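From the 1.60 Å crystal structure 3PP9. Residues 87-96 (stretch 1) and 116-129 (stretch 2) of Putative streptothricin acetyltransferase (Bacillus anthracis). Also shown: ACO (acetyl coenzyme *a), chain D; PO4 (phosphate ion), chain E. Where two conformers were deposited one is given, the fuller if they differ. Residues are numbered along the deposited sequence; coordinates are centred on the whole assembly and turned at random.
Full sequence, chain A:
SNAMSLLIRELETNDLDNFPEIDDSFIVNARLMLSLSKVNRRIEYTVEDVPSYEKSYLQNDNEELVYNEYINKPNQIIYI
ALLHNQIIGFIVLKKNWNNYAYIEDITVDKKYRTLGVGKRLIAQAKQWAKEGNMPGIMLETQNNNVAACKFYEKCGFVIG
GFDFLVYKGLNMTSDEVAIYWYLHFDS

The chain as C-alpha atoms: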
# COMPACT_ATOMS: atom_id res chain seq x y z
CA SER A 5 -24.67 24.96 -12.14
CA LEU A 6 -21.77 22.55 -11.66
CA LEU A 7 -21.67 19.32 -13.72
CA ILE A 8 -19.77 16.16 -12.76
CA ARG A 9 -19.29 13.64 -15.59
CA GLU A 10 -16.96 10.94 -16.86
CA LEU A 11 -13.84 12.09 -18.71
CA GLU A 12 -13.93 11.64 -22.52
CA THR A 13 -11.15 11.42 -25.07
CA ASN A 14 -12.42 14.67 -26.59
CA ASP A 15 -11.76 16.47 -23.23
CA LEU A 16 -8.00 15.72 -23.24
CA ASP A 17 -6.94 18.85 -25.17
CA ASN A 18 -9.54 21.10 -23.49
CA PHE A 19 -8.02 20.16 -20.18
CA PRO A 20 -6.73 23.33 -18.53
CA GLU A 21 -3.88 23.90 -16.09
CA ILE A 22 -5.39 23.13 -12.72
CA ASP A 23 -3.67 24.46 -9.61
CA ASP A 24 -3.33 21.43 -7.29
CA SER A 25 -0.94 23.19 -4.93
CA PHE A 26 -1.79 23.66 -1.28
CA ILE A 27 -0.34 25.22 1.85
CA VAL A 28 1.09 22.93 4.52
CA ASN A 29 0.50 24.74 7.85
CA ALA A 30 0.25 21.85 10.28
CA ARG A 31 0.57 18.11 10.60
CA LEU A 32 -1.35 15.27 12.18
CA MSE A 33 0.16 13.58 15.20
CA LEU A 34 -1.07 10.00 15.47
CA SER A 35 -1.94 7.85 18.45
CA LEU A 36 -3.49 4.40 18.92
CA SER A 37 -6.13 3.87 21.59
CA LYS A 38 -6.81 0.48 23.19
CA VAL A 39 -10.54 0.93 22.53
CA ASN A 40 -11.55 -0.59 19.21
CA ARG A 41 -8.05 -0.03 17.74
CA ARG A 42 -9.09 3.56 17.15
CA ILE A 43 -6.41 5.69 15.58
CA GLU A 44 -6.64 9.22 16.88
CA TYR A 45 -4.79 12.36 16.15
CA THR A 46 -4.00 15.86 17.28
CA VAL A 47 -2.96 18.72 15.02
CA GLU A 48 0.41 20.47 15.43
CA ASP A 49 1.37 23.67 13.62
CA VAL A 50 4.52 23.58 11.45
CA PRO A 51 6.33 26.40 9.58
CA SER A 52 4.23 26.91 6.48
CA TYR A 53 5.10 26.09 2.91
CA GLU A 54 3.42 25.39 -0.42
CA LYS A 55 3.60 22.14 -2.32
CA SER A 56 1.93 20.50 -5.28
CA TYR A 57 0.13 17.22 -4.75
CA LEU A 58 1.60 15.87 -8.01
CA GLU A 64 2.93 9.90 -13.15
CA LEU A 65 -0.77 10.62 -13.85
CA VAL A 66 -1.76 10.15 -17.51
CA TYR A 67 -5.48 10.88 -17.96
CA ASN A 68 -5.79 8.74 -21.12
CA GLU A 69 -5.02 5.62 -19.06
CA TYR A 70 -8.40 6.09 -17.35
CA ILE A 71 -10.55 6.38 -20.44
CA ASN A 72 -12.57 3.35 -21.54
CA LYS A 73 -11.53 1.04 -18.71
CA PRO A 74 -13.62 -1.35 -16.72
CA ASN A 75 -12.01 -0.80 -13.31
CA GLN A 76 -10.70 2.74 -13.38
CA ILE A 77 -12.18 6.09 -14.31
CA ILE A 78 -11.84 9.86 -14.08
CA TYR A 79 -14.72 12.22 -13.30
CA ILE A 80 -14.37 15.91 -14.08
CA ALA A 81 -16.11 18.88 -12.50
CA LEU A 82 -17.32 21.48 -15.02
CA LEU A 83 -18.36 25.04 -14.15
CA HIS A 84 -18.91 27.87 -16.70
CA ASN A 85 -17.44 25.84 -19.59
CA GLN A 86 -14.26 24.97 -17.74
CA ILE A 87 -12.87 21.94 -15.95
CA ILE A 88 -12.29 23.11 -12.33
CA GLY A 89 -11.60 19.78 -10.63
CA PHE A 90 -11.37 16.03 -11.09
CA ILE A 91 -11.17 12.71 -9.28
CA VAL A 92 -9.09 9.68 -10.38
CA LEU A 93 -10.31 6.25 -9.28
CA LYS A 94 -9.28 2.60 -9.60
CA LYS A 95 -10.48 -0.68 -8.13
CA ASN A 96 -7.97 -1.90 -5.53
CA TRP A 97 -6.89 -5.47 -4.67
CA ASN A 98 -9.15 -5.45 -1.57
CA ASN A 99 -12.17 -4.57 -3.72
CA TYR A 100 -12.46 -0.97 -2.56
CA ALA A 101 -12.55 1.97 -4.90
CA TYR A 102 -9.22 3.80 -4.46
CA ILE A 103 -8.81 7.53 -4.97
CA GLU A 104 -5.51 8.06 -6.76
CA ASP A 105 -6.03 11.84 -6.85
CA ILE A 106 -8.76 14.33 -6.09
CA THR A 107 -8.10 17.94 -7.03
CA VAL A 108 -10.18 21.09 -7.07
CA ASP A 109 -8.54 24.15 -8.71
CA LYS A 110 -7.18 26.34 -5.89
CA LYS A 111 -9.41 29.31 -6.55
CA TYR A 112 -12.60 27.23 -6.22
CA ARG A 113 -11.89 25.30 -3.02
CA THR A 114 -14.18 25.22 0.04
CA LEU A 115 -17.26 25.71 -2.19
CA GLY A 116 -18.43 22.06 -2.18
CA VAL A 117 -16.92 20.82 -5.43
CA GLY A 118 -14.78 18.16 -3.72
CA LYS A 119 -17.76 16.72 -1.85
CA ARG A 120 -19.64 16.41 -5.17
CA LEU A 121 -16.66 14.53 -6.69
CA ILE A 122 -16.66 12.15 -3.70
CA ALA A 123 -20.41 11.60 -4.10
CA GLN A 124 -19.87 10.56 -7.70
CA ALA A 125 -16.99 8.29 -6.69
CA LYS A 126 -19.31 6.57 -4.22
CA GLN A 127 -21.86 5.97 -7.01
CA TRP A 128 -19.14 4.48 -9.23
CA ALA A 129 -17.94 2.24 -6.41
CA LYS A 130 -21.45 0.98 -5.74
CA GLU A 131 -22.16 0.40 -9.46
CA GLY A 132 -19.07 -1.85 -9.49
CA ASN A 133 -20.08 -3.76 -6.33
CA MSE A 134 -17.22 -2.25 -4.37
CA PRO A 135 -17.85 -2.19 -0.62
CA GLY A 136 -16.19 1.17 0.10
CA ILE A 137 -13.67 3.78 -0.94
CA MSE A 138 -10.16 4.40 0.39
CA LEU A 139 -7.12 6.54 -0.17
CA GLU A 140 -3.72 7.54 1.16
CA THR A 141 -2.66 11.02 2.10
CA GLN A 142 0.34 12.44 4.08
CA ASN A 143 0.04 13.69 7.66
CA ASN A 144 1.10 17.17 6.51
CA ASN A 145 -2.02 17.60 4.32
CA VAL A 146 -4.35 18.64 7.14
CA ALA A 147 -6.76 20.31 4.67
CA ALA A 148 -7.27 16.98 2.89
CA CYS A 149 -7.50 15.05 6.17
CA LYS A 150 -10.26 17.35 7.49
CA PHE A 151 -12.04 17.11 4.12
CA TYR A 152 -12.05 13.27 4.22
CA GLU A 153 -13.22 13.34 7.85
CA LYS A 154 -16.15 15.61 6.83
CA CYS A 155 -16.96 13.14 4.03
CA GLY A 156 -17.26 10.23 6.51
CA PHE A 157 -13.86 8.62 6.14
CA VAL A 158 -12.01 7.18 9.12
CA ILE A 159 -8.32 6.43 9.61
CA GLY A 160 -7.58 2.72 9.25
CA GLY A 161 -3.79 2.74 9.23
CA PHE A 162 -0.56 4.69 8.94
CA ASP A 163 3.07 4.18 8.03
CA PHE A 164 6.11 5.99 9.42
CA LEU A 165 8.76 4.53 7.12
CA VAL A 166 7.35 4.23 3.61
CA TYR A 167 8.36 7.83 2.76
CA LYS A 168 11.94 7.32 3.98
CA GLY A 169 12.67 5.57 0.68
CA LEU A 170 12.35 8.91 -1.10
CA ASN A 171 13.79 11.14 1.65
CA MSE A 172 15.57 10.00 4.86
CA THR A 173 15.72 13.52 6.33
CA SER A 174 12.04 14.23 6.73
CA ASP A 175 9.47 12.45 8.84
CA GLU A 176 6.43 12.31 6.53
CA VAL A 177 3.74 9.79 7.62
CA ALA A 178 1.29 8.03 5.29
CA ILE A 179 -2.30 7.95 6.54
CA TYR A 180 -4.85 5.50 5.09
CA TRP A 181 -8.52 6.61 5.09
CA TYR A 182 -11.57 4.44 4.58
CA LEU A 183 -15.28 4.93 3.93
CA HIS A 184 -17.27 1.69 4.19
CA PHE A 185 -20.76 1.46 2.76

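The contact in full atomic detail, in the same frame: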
# COMPACT_ATOMS: atom_id res chain seq x y z
N ILE A 87 -13.14 23.01 -16.89
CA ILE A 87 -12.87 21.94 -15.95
C ILE A 87 -12.19 22.62 -14.74
O ILE A 87 -11.14 23.25 -14.87
CB ILE A 87 -11.95 20.87 -16.55
CG1 ILE A 87 -12.66 20.18 -17.71
CG2 ILE A 87 -11.50 19.85 -15.45
CD1 ILE A 87 -11.76 19.26 -18.55
N ILE A 88 -12.81 22.51 -13.57
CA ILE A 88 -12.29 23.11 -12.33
C ILE A 88 -11.86 22.09 -11.27
O ILE A 88 -11.43 22.46 -10.17
CB ILE A 88 -13.29 24.11 -11.71
CG1 ILE A 88 -14.54 23.38 -11.20
CG2 ILE A 88 -13.61 25.21 -12.72
CD1 ILE A 88 -15.47 24.25 -10.32
N GLY A 89 -12.00 20.81 -11.58
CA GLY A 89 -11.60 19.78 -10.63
C GLY A 89 -11.81 18.40 -11.22
O GLY A 89 -12.43 18.27 -12.27
N PHE A 90 -11.24 17.38 -10.59
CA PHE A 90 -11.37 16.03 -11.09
C PHE A 90 -11.04 15.03 -9.99
O PHE A 90 -10.48 15.38 -8.95
CB PHE A 90 -10.48 15.81 -12.32
CG PHE A 90 -9.02 15.99 -12.04
CD1 PHE A 90 -8.41 17.21 -12.24
CD2 PHE A 90 -8.26 14.95 -11.56
CE1 PHE A 90 -7.05 17.38 -11.97
CE2 PHE A 90 -6.90 15.12 -11.29
CZ PHE A 90 -6.31 16.34 -11.48
N ILE A 91 -11.47 13.79 -10.19
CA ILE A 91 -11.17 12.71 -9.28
C ILE A 91 -10.77 11.49 -10.12
O ILE A 91 -11.40 11.20 -11.16
CB ILE A 91 -12.33 12.40 -8.28
CG1 ILE A 91 -11.86 11.45 -7.19
CG2 ILE A 91 -13.57 11.91 -9.02
CD1 ILE A 91 -12.85 11.36 -6.02
N VAL A 92 -9.68 10.83 -9.70
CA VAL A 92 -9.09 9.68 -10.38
C VAL A 92 -9.32 8.45 -9.49
O VAL A 92 -8.90 8.42 -8.34
CB VAL A 92 -7.58 9.88 -10.61
CG1 VAL A 92 -6.99 8.75 -11.44
CG2 VAL A 92 -7.29 11.24 -11.31
N LEU A 93 -9.97 7.44 -10.04
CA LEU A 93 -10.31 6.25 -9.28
C LEU A 93 -9.90 4.94 -9.93
O LEU A 93 -9.87 4.83 -11.16
CB LEU A 93 -11.85 6.20 -9.22
CG LEU A 93 -12.54 7.39 -8.58
CD1 LEU A 93 -14.03 7.38 -8.83
CD2 LEU A 93 -12.25 7.44 -7.10
N LYS A 94 -9.59 3.94 -9.11
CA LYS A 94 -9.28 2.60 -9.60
C LYS A 94 -9.91 1.62 -8.62
O LYS A 94 -10.38 2.02 -7.54
CB LYS A 94 -7.79 2.29 -9.63
CG LYS A 94 -7.17 2.09 -8.28
CD LYS A 94 -5.76 1.51 -8.39
CE LYS A 94 -5.16 1.29 -7.01
NZ LYS A 94 -3.78 0.74 -7.08
N LYS A 95 -10.01 0.37 -9.03
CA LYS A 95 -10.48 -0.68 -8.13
C LYS A 95 -9.22 -1.29 -7.54
O LYS A 95 -8.33 -1.71 -8.28
CB LYS A 95 -11.31 -1.72 -8.87
CG LYS A 95 -11.85 -2.78 -7.95
CD LYS A 95 -12.65 -3.77 -8.77
CE LYS A 95 -13.26 -4.85 -7.93
NZ LYS A 95 -14.07 -5.77 -8.79
N ASN A 96 -9.15 -1.37 -6.22
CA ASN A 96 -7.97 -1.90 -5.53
C ASN A 96 -8.03 -3.42 -5.32
O ASN A 96 -9.08 -4.03 -5.47
CB ASN A 96 -7.86 -1.20 -4.18
CG ASN A 96 -6.48 -1.28 -3.59
OD1 ASN A 96 -5.49 -1.31 -4.33
ND2 ASN A 96 -6.38 -1.26 -2.27
N GLY A 116 -17.71 23.32 -2.00
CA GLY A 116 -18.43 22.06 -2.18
C GLY A 116 -18.16 21.18 -3.38
O GLY A 116 -18.79 20.12 -3.54
N VAL A 117 -17.23 21.59 -4.23
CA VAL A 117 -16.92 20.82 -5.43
C VAL A 117 -16.33 19.44 -5.09
O VAL A 117 -16.72 18.41 -5.64
CB VAL A 117 -16.00 21.61 -6.38
CG1 VAL A 117 -15.67 20.76 -7.60
CG2 VAL A 117 -16.66 22.90 -6.81
N GLY A 118 -15.40 19.42 -4.15
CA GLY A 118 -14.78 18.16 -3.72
C GLY A 118 -15.80 17.16 -3.20
O GLY A 118 -15.75 15.97 -3.54
N LYS A 119 -16.73 17.62 -2.37
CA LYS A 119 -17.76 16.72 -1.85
C LYS A 119 -18.58 16.11 -2.98
O LYS A 119 -18.99 14.94 -2.90
CB LYS A 119 -18.68 17.45 -0.87
CG LYS A 119 -19.77 16.58 -0.29
CD LYS A 119 -20.67 17.35 0.70
CE LYS A 119 -19.93 17.82 1.94
NZ LYS A 119 -20.87 18.44 2.93
N ARG A 120 -18.87 16.90 -4.01
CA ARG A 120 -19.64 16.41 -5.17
C ARG A 120 -18.83 15.35 -5.93
O ARG A 120 -19.38 14.39 -6.44
CB ARG A 120 -20.05 17.56 -6.10
CG ARG A 120 -21.15 18.44 -5.59
CD ARG A 120 -22.51 17.78 -5.76
NE ARG A 120 -22.76 17.51 -7.18
CZ ARG A 120 -23.28 18.37 -8.05
NH1 ARG A 120 -23.65 19.59 -7.68
NH2 ARG A 120 -23.44 18.00 -9.32
N LEU A 121 -17.51 15.53 -6.02
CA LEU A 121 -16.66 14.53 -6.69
C LEU A 121 -16.68 13.21 -5.90
O LEU A 121 -16.78 12.15 -6.50
CB LEU A 121 -15.25 15.05 -6.92
CG LEU A 121 -15.13 16.11 -8.00
CD1 LEU A 121 -13.79 16.86 -7.88
CD2 LEU A 121 -15.25 15.52 -9.39
N ILE A 122 -16.61 13.31 -4.58
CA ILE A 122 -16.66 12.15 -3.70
C ILE A 122 -18.01 11.45 -3.86
O ILE A 122 -18.08 10.22 -3.95
CB ILE A 122 -16.39 12.53 -2.22
CG1 ILE A 122 -14.94 12.98 -2.02
CG2 ILE A 122 -16.67 11.35 -1.27
CD1 ILE A 122 -13.88 11.91 -2.30
N ALA A 123 -19.10 12.21 -3.92
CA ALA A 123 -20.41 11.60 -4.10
C ALA A 123 -20.44 10.78 -5.37
O ALA A 123 -20.97 9.65 -5.39
CB ALA A 123 -21.49 12.64 -4.11
N GLN A 124 -19.88 11.30 -6.46
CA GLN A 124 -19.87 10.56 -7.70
C GLN A 124 -18.99 9.32 -7.60
O GLN A 124 -19.30 8.29 -8.18
CB GLN A 124 -19.43 11.43 -8.88
CG GLN A 124 -19.43 10.71 -10.22
CD GLN A 124 -20.80 10.26 -10.66
OE1 GLN A 124 -21.71 11.07 -10.80
NE2 GLN A 124 -20.96 8.95 -10.92
N ALA A 125 -17.89 9.41 -6.88
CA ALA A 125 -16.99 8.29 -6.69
C ALA A 125 -17.71 7.19 -5.93
O ALA A 125 -17.53 6.02 -6.23
CB ALA A 125 -15.72 8.73 -5.94
N LYS A 126 -18.56 7.56 -4.96
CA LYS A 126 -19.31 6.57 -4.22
C LYS A 126 -20.27 5.85 -5.15
O LYS A 126 -20.44 4.65 -5.04
CB LYS A 126 -20.04 7.16 -3.01
CG LYS A 126 -19.11 7.70 -1.96
CD LYS A 126 -19.81 8.08 -0.66
CE LYS A 126 -20.88 9.13 -0.80
NZ LYS A 126 -21.46 9.44 0.56
N GLN A 127 -20.93 6.59 -6.05
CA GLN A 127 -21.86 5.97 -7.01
C GLN A 127 -21.11 4.96 -7.89
O GLN A 127 -21.58 3.85 -8.12
CB GLN A 127 -22.52 7.03 -7.91
CG GLN A 127 -23.45 8.01 -7.21
CD GLN A 127 -24.79 7.43 -6.88
OE1 GLN A 127 -25.67 8.12 -6.35
NE2 GLN A 127 -24.99 6.15 -7.20
N TRP A 128 -19.94 5.36 -8.39
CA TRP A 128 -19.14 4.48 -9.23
C TRP A 128 -18.76 3.20 -8.48
O TRP A 128 -18.89 2.10 -9.00
CB TRP A 128 -17.89 5.22 -9.70
CG TRP A 128 -16.99 4.41 -10.58
CD1 TRP A 128 -17.15 4.19 -11.93
CD2 TRP A 128 -15.77 3.76 -10.20
NE1 TRP A 128 -16.12 3.40 -12.39
CE2 TRP A 128 -15.25 3.14 -11.37
CE3 TRP A 128 -15.05 3.66 -9.01
CZ2 TRP A 128 -14.05 2.43 -11.36
CZ3 TRP A 128 -13.88 2.94 -9.00
CH2 TRP A 128 -13.39 2.34 -10.17
N ALA A 129 -18.31 3.37 -7.23
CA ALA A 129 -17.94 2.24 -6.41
C ALA A 129 -19.11 1.30 -6.26
O ALA A 129 -18.99 0.09 -6.45
CB ALA A 129 -17.48 2.73 -5.05
N1A ACO D . -9.87 22.63 6.28
C2A ACO D . -10.93 22.17 6.97
N3A ACO D . -12.03 21.66 6.38
C4A ACO D . -12.09 21.59 5.03
C5A ACO D . -10.98 22.10 4.22
C6A ACO D . -9.83 22.64 4.94
N6A ACO D . -8.78 23.11 4.23
N7A ACO D . -11.30 21.93 2.94
C8A ACO D . -12.53 21.37 2.91
N9A ACO D . -12.99 21.16 4.15
C1B ACO D . -14.31 20.63 4.54
C2B ACO D . -15.34 21.71 4.21
O2B ACO D . -15.52 22.71 5.21
C3B ACO D . -16.59 20.91 3.96
O3B ACO D . -17.24 20.68 5.21
P3B ACO D . -18.84 20.76 5.39
O7A ACO D . -19.38 19.67 4.49
O8A ACO D . -19.16 22.16 4.95
O9A ACO D . -18.98 20.49 6.88
C4B ACO D . -16.08 19.60 3.41
O4B ACO D . -14.71 19.47 3.81
C5B ACO D . -16.20 19.56 1.89
O5B ACO D . -15.29 20.51 1.34
P1A ACO D . -15.35 20.91 -0.21
O1A ACO D . -15.60 22.40 -0.33
O2A ACO D . -16.29 19.95 -0.88
O3A ACO D . -13.82 20.58 -0.63
P2A ACO D . -13.00 21.20 -1.85
O4A ACO D . -12.24 22.35 -1.26
O5A ACO D . -13.86 21.44 -3.07
O6A ACO D . -12.00 20.00 -2.25
CBP ACO D . -9.82 19.05 -1.90
CCP ACO D . -11.19 19.35 -1.29
CDP ACO D . -9.01 18.24 -0.90
CEP ACO D . -10.01 18.26 -3.19
CAP ACO D . -9.09 20.36 -2.22
OAP ACO D . -8.71 21.02 -0.98
C9P ACO D . -7.84 20.18 -3.03
O9P ACO D . -7.87 20.02 -4.22
N8P ACO D . -6.66 20.22 -2.39
C7P ACO D . -5.37 20.12 -3.09
C6P ACO D . -5.11 18.76 -3.68
C5P ACO D . -5.18 17.73 -2.59
O5P ACO D . -4.68 17.93 -1.49
N4P ACO D . -5.79 16.60 -2.87
C3P ACO D . -5.94 15.50 -1.94
C2P ACO D . -4.62 14.73 -1.96
S1P ACO D . -4.80 13.08 -1.33
C ACO D . -5.50 12.26 -2.63
O ACO D . -5.76 12.85 -3.66
CH3 ACO D . -5.79 10.80 -2.49
P PO4 E . -2.84 -0.54 -0.57
O1 PO4 E . -2.73 0.12 -1.93
O2 PO4 E . -2.03 -1.82 -0.55
O3 PO4 E . -2.35 0.43 0.47
O4 PO4 E . -4.28 -0.88 -0.33

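What forms the apolar centre of the contact? Strand 87-95 and helix 117-129 run 30° from parallel, and Ile91 and Leu93 both point toward the helix, as alternation along a strand allows. Ile91 meets Leu121 (CG2 to CD2, 4.0 Å), while its CD1, carried out by a t,t rotamer, lies 3.9 Å from both Ile122 CD1 and Ala125 CB. Ile122 starts away from the strand, but its end comes nearer. The methyl of Ala125 takes little room, and Leu93 CD1 packs 3.6 Å from Ala125 CB.

How does the packing extend toward the start of the strand? Gly89 has no side chain, and Leu121 CD1 sits over the backbone there, 3.8 Å from Phe90 N. A CB on Gly89 would point toward the helix and lie close to Leu121 CD1 and Val117 CG1. Ile88 sets off sideways, yet its CD1 reaches Val117 CG2 at 3.9 Å; the CA-to-CB bond of Phe90 points away from the helix.

What closes the other end? Trp128 points toward the strand, and its broad ring reaches Leu93, Lys94 and Lys95. Leu93 CB lies over one face, 3.8 Å from Trp128 CZ3, in a CH-pi contact. At the ring edge, Trp128 CH2 approaches Lys94 C at 3.9 Å. The CA-to-CB bond of Lys94 points away and the end of Lys95 leads away, leaving the ring beside their backbone.

Where does polarity enter? No hydrogen bond joins the stretches; 472 Å² of buried surface, summed over both, accompanies this apolar packing. Polar contacts lie at the helix's N-terminal end, where acetyl coenzyme A, the acetyl donor expected of an acetyltransferase, accepts hydrogen bonds from Gly116 N to O1A, Gly118 N to O5A and Lys119 N to O2A, each 2.8 Å. A CB on Gly118 would clash with the cofactor's O6A.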